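Photosystem II assembly protein Ycf48 (Thermosynechococcus elongatus, PDB 5OJ5) probably acts early in photosystem II assembly and in replacing photodamaged D1, and binds the C-terminal propeptide of the D1 protein. Local coordinates at residues L59-W70 and R101-N110; P192-S200 and T208-W216. All blocks are in the same frame, centred on the assembly; numbering follows the deposited sequence.

Interaction 1 (L59-W70 and R101-N110); sequences LDMSFIDRHHGW and RFNSVSFQGN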
loop_
_atom_site.group_PDB
_atom_site.type_symbol
_atom_site.label_atom_id
_atom_site.label_comp_id
_atom_site.label_asym_id
_atom_site.label_seq_id
_atom_site.Cartn_x
_atom_site.Cartn_y
_atom_site.Cartn_z
ATOM N N LEU A 59 -3.950 -6.147 5.062
ATOM C CA LEU A 59 -2.710 -5.574 4.564
ATOM C C LEU A 59 -2.746 -5.129 3.120
ATOM O O LEU A 59 -1.956 -4.258 2.740
ATOM C CB LEU A 59 -1.562 -6.542 4.797
ATOM C CG LEU A 59 -1.318 -6.874 6.277
ATOM C CD1 LEU A 59 -0.227 -7.940 6.373
ATOM C CD2 LEU A 59 -0.907 -5.609 7.035
ATOM N N ASP A 60 -3.581 -5.724 2.274
ATOM C CA ASP A 60 -3.575 -5.348 0.863
ATOM C C ASP A 60 -4.888 -5.755 0.219
ATOM O O ASP A 60 -5.646 -6.581 0.751
ATOM C CB ASP A 60 -2.366 -5.946 0.138
ATOM C CG ASP A 60 -2.002 -5.192 -1.135
ATOM O OD1 ASP A 60 -2.447 -4.017 -1.331
ATOM O OD2 ASP A 60 -1.245 -5.788 -1.926
ATOM N N MET A 61 -5.138 -5.203 -0.973
ATOM C CA MET A 61 -6.369 -5.414 -1.719
ATOM C C MET A 61 -6.074 -5.227 -3.197
ATOM O O MET A 61 -5.317 -4.341 -3.556
ATOM C CB MET A 61 -7.439 -4.444 -1.198
ATOM C CG MET A 61 -8.800 -4.538 -1.870
ATOM S SD MET A 61 -9.970 -3.250 -1.393
ATOM C CE MET A 61 -10.147 -3.551 0.349
ATOM N N SER A 62 -6.733 -6.020 -4.043
ATOM C CA SER A 62 -6.602 -5.871 -5.494
ATOM C C SER A 62 -7.870 -6.343 -6.176
ATOM O O SER A 62 -8.511 -7.300 -5.709
ATOM C CB SER A 62 -5.374 -6.647 -5.992
ATOM O OG SER A 62 -5.131 -6.415 -7.371
ATOM N N PHE A 63 -8.234 -5.682 -7.271
ATOM C CA PHE A 63 -9.436 -5.991 -8.007
ATOM C C PHE A 63 -9.133 -6.627 -9.367
ATOM O O PHE A 63 -8.217 -6.216 -10.092
ATOM C CB PHE A 63 -10.307 -4.744 -8.186
ATOM C CG PHE A 63 -11.177 -4.470 -6.989
ATOM C CD1 PHE A 63 -12.508 -4.882 -6.952
ATOM C CD2 PHE A 63 -10.667 -3.860 -5.877
ATOM C CE1 PHE A 63 -13.292 -4.686 -5.829
ATOM C CE2 PHE A 63 -11.473 -3.669 -4.731
ATOM C CZ PHE A 63 -12.771 -4.095 -4.720
ATOM N N ILE A 64 -9.952 -7.608 -9.725
ATOM C CA ILE A 64 -9.987 -8.154 -11.078
ATOM C C ILE A 64 -10.641 -7.172 -12.031
ATOM O O ILE A 64 -10.163 -6.936 -13.140
ATOM C CB ILE A 64 -10.777 -9.472 -11.046
ATOM C CG1 ILE A 64 -9.985 -10.513 -10.256
ATOM C CG2 ILE A 64 -11.088 -9.957 -12.471
ATOM C CD1 ILE A 64 -10.693 -11.532 -9.501
ATOM N N ASP A 65 -11.772 -6.628 -11.614
ATOM C CA ASP A 65 -12.550 -5.691 -12.407
ATOM C C ASP A 65 -13.246 -4.770 -11.410
ATOM O O ASP A 65 -12.892 -4.729 -10.229
ATOM C CB ASP A 65 -13.465 -6.427 -13.385
ATOM C CG ASP A 65 -14.463 -7.328 -12.694
ATOM O OD1 ASP A 65 -14.900 -7.040 -11.584
ATOM O OD2 ASP A 65 -14.902 -8.309 -13.300
ATOM N N ARG A 66 -14.209 -3.983 -11.870
ATOM C CA ARG A 66 -14.811 -3.011 -10.974
ATOM C C ARG A 66 -15.532 -3.680 -9.789
ATOM O O ARG A 66 -15.656 -3.085 -8.717
ATOM C CB ARG A 66 -15.822 -2.183 -11.785
ATOM C CG ARG A 66 -16.797 -1.352 -10.970
ATOM C CD ARG A 66 -17.336 -0.199 -11.781
ATOM N NE ARG A 66 -17.917 0.871 -10.966
ATOM C CZ ARG A 66 -17.262 1.952 -10.525
ATOM N NH1 ARG A 66 -15.961 2.131 -10.767
ATOM N NH2 ARG A 66 -17.924 2.862 -9.824
ATOM N N HIS A 67 -16.054 -4.880 -9.972
ATOM C CA HIS A 67 -16.883 -5.500 -8.942
ATOM C C HIS A 67 -16.223 -6.610 -8.157
ATOM O O HIS A 67 -16.574 -6.833 -6.988
ATOM C CB HIS A 67 -18.148 -6.042 -9.594
ATOM C CG HIS A 67 -18.944 -4.960 -10.214
ATOM N ND1 HIS A 67 -19.763 -4.117 -9.494
ATOM C CD2 HIS A 67 -18.970 -4.510 -11.481
ATOM C CE1 HIS A 67 -20.308 -3.225 -10.306
ATOM N NE2 HIS A 67 -19.851 -3.449 -11.528
ATOM N N HIS A 68 -15.286 -7.308 -8.777
ATOM C CA HIS A 68 -14.749 -8.543 -8.219
ATOM C C HIS A 68 -13.329 -8.287 -7.736
ATOM O O HIS A 68 -12.474 -7.888 -8.524
ATOM C CB HIS A 68 -14.751 -9.610 -9.310
ATOM C CG HIS A 68 -14.416 -10.989 -8.832
ATOM N ND1 HIS A 68 -14.102 -12.013 -9.706
ATOM C CD2 HIS A 68 -14.410 -11.532 -7.590
ATOM C CE1 HIS A 68 -13.904 -13.128 -9.018
ATOM N NE2 HIS A 68 -14.070 -12.857 -7.729
ATOM N N GLY A 69 -13.095 -8.505 -6.448
ATOM C CA GLY A 69 -11.784 -8.262 -5.892
ATOM C C GLY A 69 -11.523 -9.092 -4.665
ATOM O O GLY A 69 -12.383 -9.833 -4.173
ATOM N N TRP A 70 -10.297 -8.961 -4.158
ATOM C CA TRP A 70 -9.765 -9.757 -3.060
ATOM C C TRP A 70 -8.984 -8.879 -2.105
ATOM O O TRP A 70 -8.304 -7.931 -2.534
ATOM C CB TRP A 70 -8.835 -10.867 -3.609
ATOM C CG TRP A 70 -9.563 -11.942 -4.369
ATOM C CD1 TRP A 70 -9.932 -11.912 -5.670
ATOM C CD2 TRP A 70 -10.030 -13.175 -3.838
ATOM N NE1 TRP A 70 -10.639 -13.065 -5.988
ATOM C CE2 TRP A 70 -10.669 -13.868 -4.883
ATOM C CE3 TRP A 70 -9.937 -13.777 -2.582
ATOM C CZ2 TRP A 70 -11.233 -15.145 -4.714
ATOM C CZ3 TRP A 70 -10.480 -15.074 -2.454
ATOM C CH2 TRP A 70 -11.093 -15.722 -3.506
ATOM N N ARG A 101 1.509 -14.183 7.254
ATOM C CA ARG A 101 1.141 -12.790 7.050
ATOM C C ARG A 101 1.088 -12.592 5.549
ATOM O O ARG A 101 2.134 -12.576 4.893
ATOM C CB ARG A 101 2.214 -11.927 7.685
ATOM C CG ARG A 101 1.991 -10.470 7.534
ATOM C CD ARG A 101 3.228 -9.718 8.047
ATOM N NE ARG A 101 3.138 -8.285 7.836
ATOM C CZ ARG A 101 2.537 -7.422 8.655
ATOM N NH1 ARG A 101 1.987 -7.807 9.817
ATOM N NH2 ARG A 101 2.525 -6.136 8.330
ATOM N N PHE A 102 -0.126 -12.470 4.970
ATOM C CA PHE A 102 -0.253 -12.211 3.544
ATOM C C PHE A 102 -0.071 -10.719 3.333
ATOM O O PHE A 102 -0.938 -9.924 3.699
ATOM C CB PHE A 102 -1.604 -12.671 3.011
ATOM C CG PHE A 102 -1.831 -14.164 2.973
ATOM C CD1 PHE A 102 -0.829 -15.102 2.915
ATOM C CD2 PHE A 102 -3.140 -14.626 2.914
ATOM C CE1 PHE A 102 -1.131 -16.463 2.835
ATOM C CE2 PHE A 102 -3.427 -15.956 2.783
ATOM C CZ PHE A 102 -2.408 -16.874 2.780
ATOM N N ASN A 103 1.091 -10.349 2.796
ATOM C CA ASN A 103 1.566 -8.986 2.705
ATOM C C ASN A 103 1.042 -8.268 1.463
ATOM O O ASN A 103 1.005 -7.037 1.446
ATOM C CB ASN A 103 3.154 -9.014 2.622
ATOM C CG ASN A 103 3.822 -9.305 3.867
ATOM O OD1 ASN A 103 3.381 -8.919 4.940
ATOM N ND2 ASN A 103 4.956 -9.951 3.736
ATOM N N SER A 104 0.722 -9.014 0.400
ATOM C CA SER A 104 0.536 -8.397 -0.905
ATOM C C SER A 104 -0.349 -9.297 -1.736
ATOM O O SER A 104 -0.159 -10.514 -1.750
ATOM C CB SER A 104 1.894 -8.201 -1.551
ATOM O OG SER A 104 1.861 -7.684 -2.857
ATOM N N VAL A 105 -1.301 -8.685 -2.458
ATOM C CA VAL A 105 -2.126 -9.381 -3.437
ATOM C C VAL A 105 -2.182 -8.506 -4.676
ATOM O O VAL A 105 -2.287 -7.274 -4.576
ATOM C CB VAL A 105 -3.539 -9.696 -2.904
ATOM C CG1 VAL A 105 -4.300 -8.431 -2.432
ATOM C CG2 VAL A 105 -4.375 -10.485 -3.919
ATOM N N SER A 106 -2.115 -9.135 -5.857
ATOM C CA SER A 106 -2.148 -8.357 -7.097
ATOM C C SER A 106 -2.789 -9.177 -8.186
ATOM O O SER A 106 -2.333 -10.292 -8.468
ATOM C CB SER A 106 -0.730 -7.979 -7.489
ATOM O OG SER A 106 -0.693 -7.248 -8.698
ATOM N N PHE A 107 -3.785 -8.593 -8.838
ATOM C CA PHE A 107 -4.427 -9.181 -10.022
ATOM C C PHE A 107 -4.154 -8.322 -11.242
ATOM O O PHE A 107 -4.059 -7.093 -11.174
ATOM C CB PHE A 107 -5.953 -9.247 -9.829
ATOM C CG PHE A 107 -6.378 -10.446 -9.013
ATOM C CD1 PHE A 107 -6.794 -11.620 -9.652
ATOM C CD2 PHE A 107 -6.334 -10.432 -7.609
ATOM C CE1 PHE A 107 -7.161 -12.740 -8.944
ATOM C CE2 PHE A 107 -6.708 -11.594 -6.881
ATOM C CZ PHE A 107 -7.111 -12.734 -7.563
ATOM N N GLN A 108 -4.079 -9.006 -12.378
ATOM C CA GLN A 108 -4.186 -8.363 -13.697
ATOM C C GLN A 108 -5.220 -9.217 -14.431
ATOM O O GLN A 108 -4.939 -10.358 -14.824
ATOM C CB GLN A 108 -2.843 -8.328 -14.409
ATOM C CG GLN A 108 -2.930 -7.711 -15.801
ATOM C CD GLN A 108 -3.582 -6.354 -15.772
ATOM O OE1 GLN A 108 -4.572 -6.114 -16.500
ATOM N NE2 GLN A 108 -3.059 -5.460 -14.997
ATOM N N GLY A 109 -6.433 -8.710 -14.516
ATOM C CA GLY A 109 -7.537 -9.568 -14.964
ATOM C C GLY A 109 -7.697 -10.749 -14.027
ATOM O O GLY A 109 -7.563 -10.621 -12.805
ATOM N N ASN A 110 -7.964 -11.933 -14.578
ATOM C CA ASN A 110 -8.204 -13.118 -13.757
ATOM C C ASN A 110 -6.934 -13.738 -13.195
ATOM O O ASN A 110 -7.037 -14.704 -12.425
ATOM C CB ASN A 110 -9.003 -14.177 -14.525
ATOM C CG ASN A 110 -10.522 -14.157 -14.185
ATOM O OD1 ASN A 110 -11.000 -13.391 -13.374
ATOM N ND2 ASN A 110 -11.247 -15.049 -14.803
HETATM O O HOH W 1 1.153 -5.022 -2.836
HETATM O O HOH W 2 -5.838 -5.084 -11.234
HETATM O O HOH W 3 -7.160 -6.391 -13.046
HETATM O O HOH W 4 -13.479 -12.882 -12.333
#
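D60 OD2 is gripped from two directions: V105 N donates to it over 2.9 Å, nearly straight at 165°, meeting it on the anti side and somewhat out of the carboxylate plane, and a water donates as well. That water also bonds S104 OG, which is bonded to I147 N of the next sheet too. Because D60 carries its CG anti to the backbone N (chi1 -158°), the carboxylate reaches over to strand 101-108, while its OD1 takes a weak bond from M61 N. Two residues on, S62 repeats the pattern, its OG accepting from F107 N at 3.0 Å. No backbone-to-backbone hydrogen bond links strands 59-63 and 101-108, although they run in nearly the same direction; side-chain oxygens span the 5.6 Å between their axes. Beyond S62, one water accepts from G109 N and lies close to I64 O, and another joins H68 ND1 to N110 OD1.

The apolar part centres on the F107 ring. I64 CD1 lies over one face, 4.1 Å from the centroid, a CH-pi contact, and the same methyl sits over a face of the H68 imidazole, toward its rim. The five-membered ring of W70 is almost parallel to F107, with planes at 16°, but slid so far that the two barely overlap; W70 NE1 is held by G127 O. At the other end, L59 CD1 sits over the centre of the R101 guanidinium, 3.6 Å above its plane.

L59 with D60 opposite V72, and N103 with S104 opposite V115, each form a classic beta bulge in their own sheets. Two four-stranded antiparallel sheets meeting through their first strands in this way are characteristic of neighbouring blades around the central pore of a beta-propeller.

Interaction 2 (P192-S200 and T208-W216); sequences PSGEYVAVS and TWEPGQTAW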
loop_
_atom_site.group_PDB
_atom_site.type_symbol
_atom_site.label_atom_id
_atom_site.label_comp_id
_atom_site.label_asym_id
_atom_site.label_seq_id
_atom_site.Cartn_x
_atom_site.Cartn_y
_atom_site.Cartn_z
ATOM N N PRO A 192 3.910 3.932 -11.738
ATOM C CA PRO A 192 3.257 3.338 -12.929
ATOM C C PRO A 192 4.223 2.747 -13.909
ATOM O O PRO A 192 3.845 1.846 -14.668
ATOM C CB PRO A 192 2.493 4.513 -13.555
ATOM C CG PRO A 192 2.162 5.375 -12.398
ATOM C CD PRO A 192 3.400 5.267 -11.432
ATOM N N SER A 193 5.438 3.230 -13.956
ATOM C CA SER A 193 6.404 2.678 -14.877
ATOM C C SER A 193 7.317 1.670 -14.235
ATOM O O SER A 193 8.345 1.305 -14.829
ATOM C CB SER A 193 7.165 3.779 -15.540
ATOM O OG SER A 193 7.656 4.573 -14.516
ATOM N N GLY A 194 6.971 1.208 -13.023
ATOM C CA GLY A 194 7.717 0.106 -12.446
ATOM C C GLY A 194 8.947 0.522 -11.690
ATOM O O GLY A 194 9.792 -0.327 -11.443
ATOM N N GLU A 195 9.068 1.817 -11.344
ATOM C CA GLU A 195 10.097 2.219 -10.398
ATOM C C GLU A 195 9.624 1.942 -8.983
ATOM O O GLU A 195 8.421 1.883 -8.712
ATOM C CB GLU A 195 10.322 3.721 -10.527
ATOM C CG GLU A 195 10.587 4.100 -11.909
ATOM C CD GLU A 195 10.178 5.547 -12.249
ATOM O OE1 GLU A 195 8.992 6.050 -11.981
ATOM O OE2 GLU A 195 11.085 6.173 -12.864
ATOM N N TYR A 196 10.577 1.783 -8.070
ATOM C CA TYR A 196 10.246 1.603 -6.659
ATOM C C TYR A 196 11.029 2.581 -5.811
ATOM O O TYR A 196 12.136 2.991 -6.156
ATOM C CB TYR A 196 10.565 0.160 -6.214
ATOM C CG TYR A 196 9.689 -0.896 -6.847
ATOM C CD1 TYR A 196 8.530 -1.328 -6.199
ATOM C CD2 TYR A 196 9.995 -1.457 -8.087
ATOM C CE1 TYR A 196 7.731 -2.333 -6.722
ATOM C CE2 TYR A 196 9.175 -2.468 -8.629
ATOM C CZ TYR A 196 8.065 -2.904 -7.934
ATOM O OH TYR A 196 7.298 -3.918 -8.474
ATOM N N VAL A 197 10.427 2.898 -4.660
ATOM C CA VAL A 197 11.074 3.696 -3.625
ATOM C C VAL A 197 10.884 2.983 -2.302
ATOM O O VAL A 197 9.780 2.533 -1.976
ATOM C CB VAL A 197 10.561 5.154 -3.619
ATOM C CG1 VAL A 197 9.068 5.297 -3.275
ATOM C CG2 VAL A 197 11.387 5.996 -2.627
ATOM N N ALA A 198 11.975 2.858 -1.544
ATOM C CA ALA A 198 11.991 2.124 -0.286
ATOM C C ALA A 198 12.606 2.991 0.803
ATOM O O ALA A 198 13.697 3.546 0.622
ATOM C CB ALA A 198 12.819 0.865 -0.426
ATOM N N VAL A 199 11.956 3.073 1.931
ATOM C CA VAL A 199 12.478 3.781 3.098
ATOM C C VAL A 199 13.315 2.824 3.923
ATOM O O VAL A 199 12.912 1.683 4.166
ATOM C CB VAL A 199 11.321 4.374 3.918
ATOM C CG1 VAL A 199 11.875 5.055 5.180
ATOM C CG2 VAL A 199 10.537 5.387 3.055
ATOM N N SER A 200 14.493 3.269 4.378
ATOM C CA SER A 200 15.377 2.419 5.178
ATOM C C SER A 200 14.726 2.092 6.526
ATOM O O SER A 200 13.785 2.760 6.964
ATOM C CB SER A 200 16.725 3.105 5.353
ATOM O OG SER A 200 16.652 4.222 6.245
ATOM N N THR A 208 16.040 4.144 -4.268
ATOM C CA THR A 208 15.211 3.999 -5.458
ATOM C C THR A 208 15.779 2.937 -6.390
ATOM O O THR A 208 16.989 2.678 -6.409
ATOM C CB THR A 208 15.052 5.332 -6.211
ATOM O OG1 THR A 208 16.344 5.823 -6.582
ATOM C CG2 THR A 208 14.333 6.392 -5.380
ATOM N N TRP A 209 14.888 2.353 -7.184
ATOM C CA TRP A 209 15.313 1.398 -8.207
ATOM C C TRP A 209 14.425 1.562 -9.412
ATOM O O TRP A 209 13.227 1.755 -9.276
ATOM C CB TRP A 209 15.222 -0.045 -7.687
ATOM C CG TRP A 209 15.608 -1.053 -8.754
ATOM C CD1 TRP A 209 16.855 -1.445 -9.074
ATOM C CD2 TRP A 209 14.711 -1.727 -9.654
ATOM N NE1 TRP A 209 16.796 -2.368 -10.118
ATOM C CE2 TRP A 209 15.489 -2.565 -10.462
ATOM C CE3 TRP A 209 13.330 -1.717 -9.820
ATOM C CZ2 TRP A 209 14.922 -3.385 -11.454
ATOM C CZ3 TRP A 209 12.772 -2.530 -10.801
ATOM C CH2 TRP A 209 13.570 -3.348 -11.578
ATOM N N GLU A 210 15.007 1.430 -10.598
ATOM C CA GLU A 210 14.212 1.338 -11.813
ATOM C C GLU A 210 14.801 0.261 -12.694
ATOM O O GLU A 210 15.989 -0.045 -12.606
ATOM C CB GLU A 210 14.140 2.643 -12.600
ATOM C CG GLU A 210 15.418 3.162 -13.040
ATOM C CD GLU A 210 15.193 4.426 -13.849
ATOM O OE1 GLU A 210 14.572 4.368 -14.941
ATOM O OE2 GLU A 210 15.602 5.485 -13.361
ATOM N N PRO A 211 13.982 -0.307 -13.590
ATOM C CA PRO A 211 14.445 -1.363 -14.489
ATOM C C PRO A 211 15.713 -0.935 -15.187
ATOM O O PRO A 211 15.844 0.217 -15.631
ATOM C CB PRO A 211 13.285 -1.502 -15.472
ATOM C CG PRO A 211 12.100 -1.201 -14.641
ATOM C CD PRO A 211 12.526 -0.140 -13.649
ATOM N N GLY A 212 16.639 -1.877 -15.295
ATOM C CA GLY A 212 17.922 -1.624 -15.855
ATOM C C GLY A 212 19.002 -1.431 -14.825
ATOM O O GLY A 212 20.166 -1.711 -15.099
ATOM N N GLN A 213 18.639 -0.949 -13.637
ATOM C CA GLN A 213 19.616 -0.770 -12.578
ATOM C C GLN A 213 19.936 -2.134 -11.971
ATOM O O GLN A 213 19.051 -2.982 -11.813
ATOM C CB GLN A 213 19.004 0.099 -11.480
ATOM C CG GLN A 213 19.374 1.548 -11.377
ATOM C CD GLN A 213 18.518 2.216 -10.249
ATOM O OE1 GLN A 213 17.484 2.750 -10.542
ATOM N NE2 GLN A 213 18.948 2.143 -8.951
ATOM N N THR A 214 21.183 -2.342 -11.582
ATOM C CA THR A 214 21.500 -3.618 -10.957
ATOM C C THR A 214 21.475 -3.592 -9.438
ATOM O O THR A 214 21.648 -4.643 -8.823
ATOM C CB THR A 214 22.838 -4.169 -11.437
ATOM O OG1 THR A 214 23.883 -3.278 -11.035
ATOM C CG2 THR A 214 22.836 -4.328 -12.929
ATOM N N ALA A 215 21.254 -2.434 -8.828
ATOM C CA ALA A 215 21.211 -2.300 -7.386
ATOM C C ALA A 215 20.336 -1.098 -7.085
ATOM O O ALA A 215 20.151 -0.227 -7.935
ATOM C CB ALA A 215 22.618 -2.065 -6.810
ATOM N N TRP A 216 19.842 -1.039 -5.865
ATOM C CA TRP A 216 19.156 0.167 -5.394
ATOM C C TRP A 216 20.149 1.324 -5.298
ATOM O O TRP A 216 21.331 1.134 -4.997
ATOM C CB TRP A 216 18.597 -0.096 -3.985
ATOM C CG TRP A 216 17.444 -1.077 -3.962
ATOM C CD1 TRP A 216 17.542 -2.425 -3.880
ATOM C CD2 TRP A 216 16.066 -0.773 -3.999
ATOM N NE1 TRP A 216 16.292 -2.993 -3.850
ATOM C CE2 TRP A 216 15.368 -1.992 -3.925
ATOM C CE3 TRP A 216 15.338 0.413 -4.045
ATOM C CZ2 TRP A 216 13.975 -2.044 -3.885
ATOM C CZ3 TRP A 216 13.930 0.343 -4.038
ATOM C CH2 TRP A 216 13.282 -0.868 -3.944
#
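Strands 196-199 and 205-209 run antiparallel, Y196 and W209 forming a hydrogen-bonded pair in which Y196 N reaches W209 O at 2.9 Å and W209 N returns to Y196 O at 3.0 Å, while V197 and T208 form the adjoining non-hydrogen-bonded pair. On the V197 and T208 face the touch is light, methyl CG2 to methyl CG2. On the other face the Y196 and W209 side chains lie side by side and point the same way, meeting edge to edge with Y196 CD2 3.8 Å from W209 CE3. This is the hairpin of the two middle strands of a four-stranded propeller blade, and segment 208-216 belongs to the Arg-rich patch. Past W209 the chain makes a type II turn from E210 to Q213. Q213 ties it back: its OE1 accepts from E210 N, its NE2 donates to T208 O, and its backbone O takes W209 NE1 from above the carbonyl plane, 49° out of it. W216 carries CG on the side away from its carbonyl carbon (chi1 -70°), which turns the indole back against strand 196-199, bringing CH2 within 3.7 Å of Y196 CB and CZ3 within 3.8 Å of A198 CB; its NE1 bonds G162 O.

Interaction 1 comes first along the chain and closes before interaction 2 opens; their centres are 22 Å apart and their nearest atoms about 9 Å apart, without touching. They share no sheet. Interaction 1 joins two successive sheets, the one starting with strand 58-63 and the one starting with strand 101-108, whereas interaction 2 lies within a single later sheet, between its strands 196-199 and 205-209. The sheet that includes strands 144-151 to 175-178 comes between them in sequence. One contact therefore lies at the seam between blades and the other inside a blade of the seven-bladed torus with its central pore.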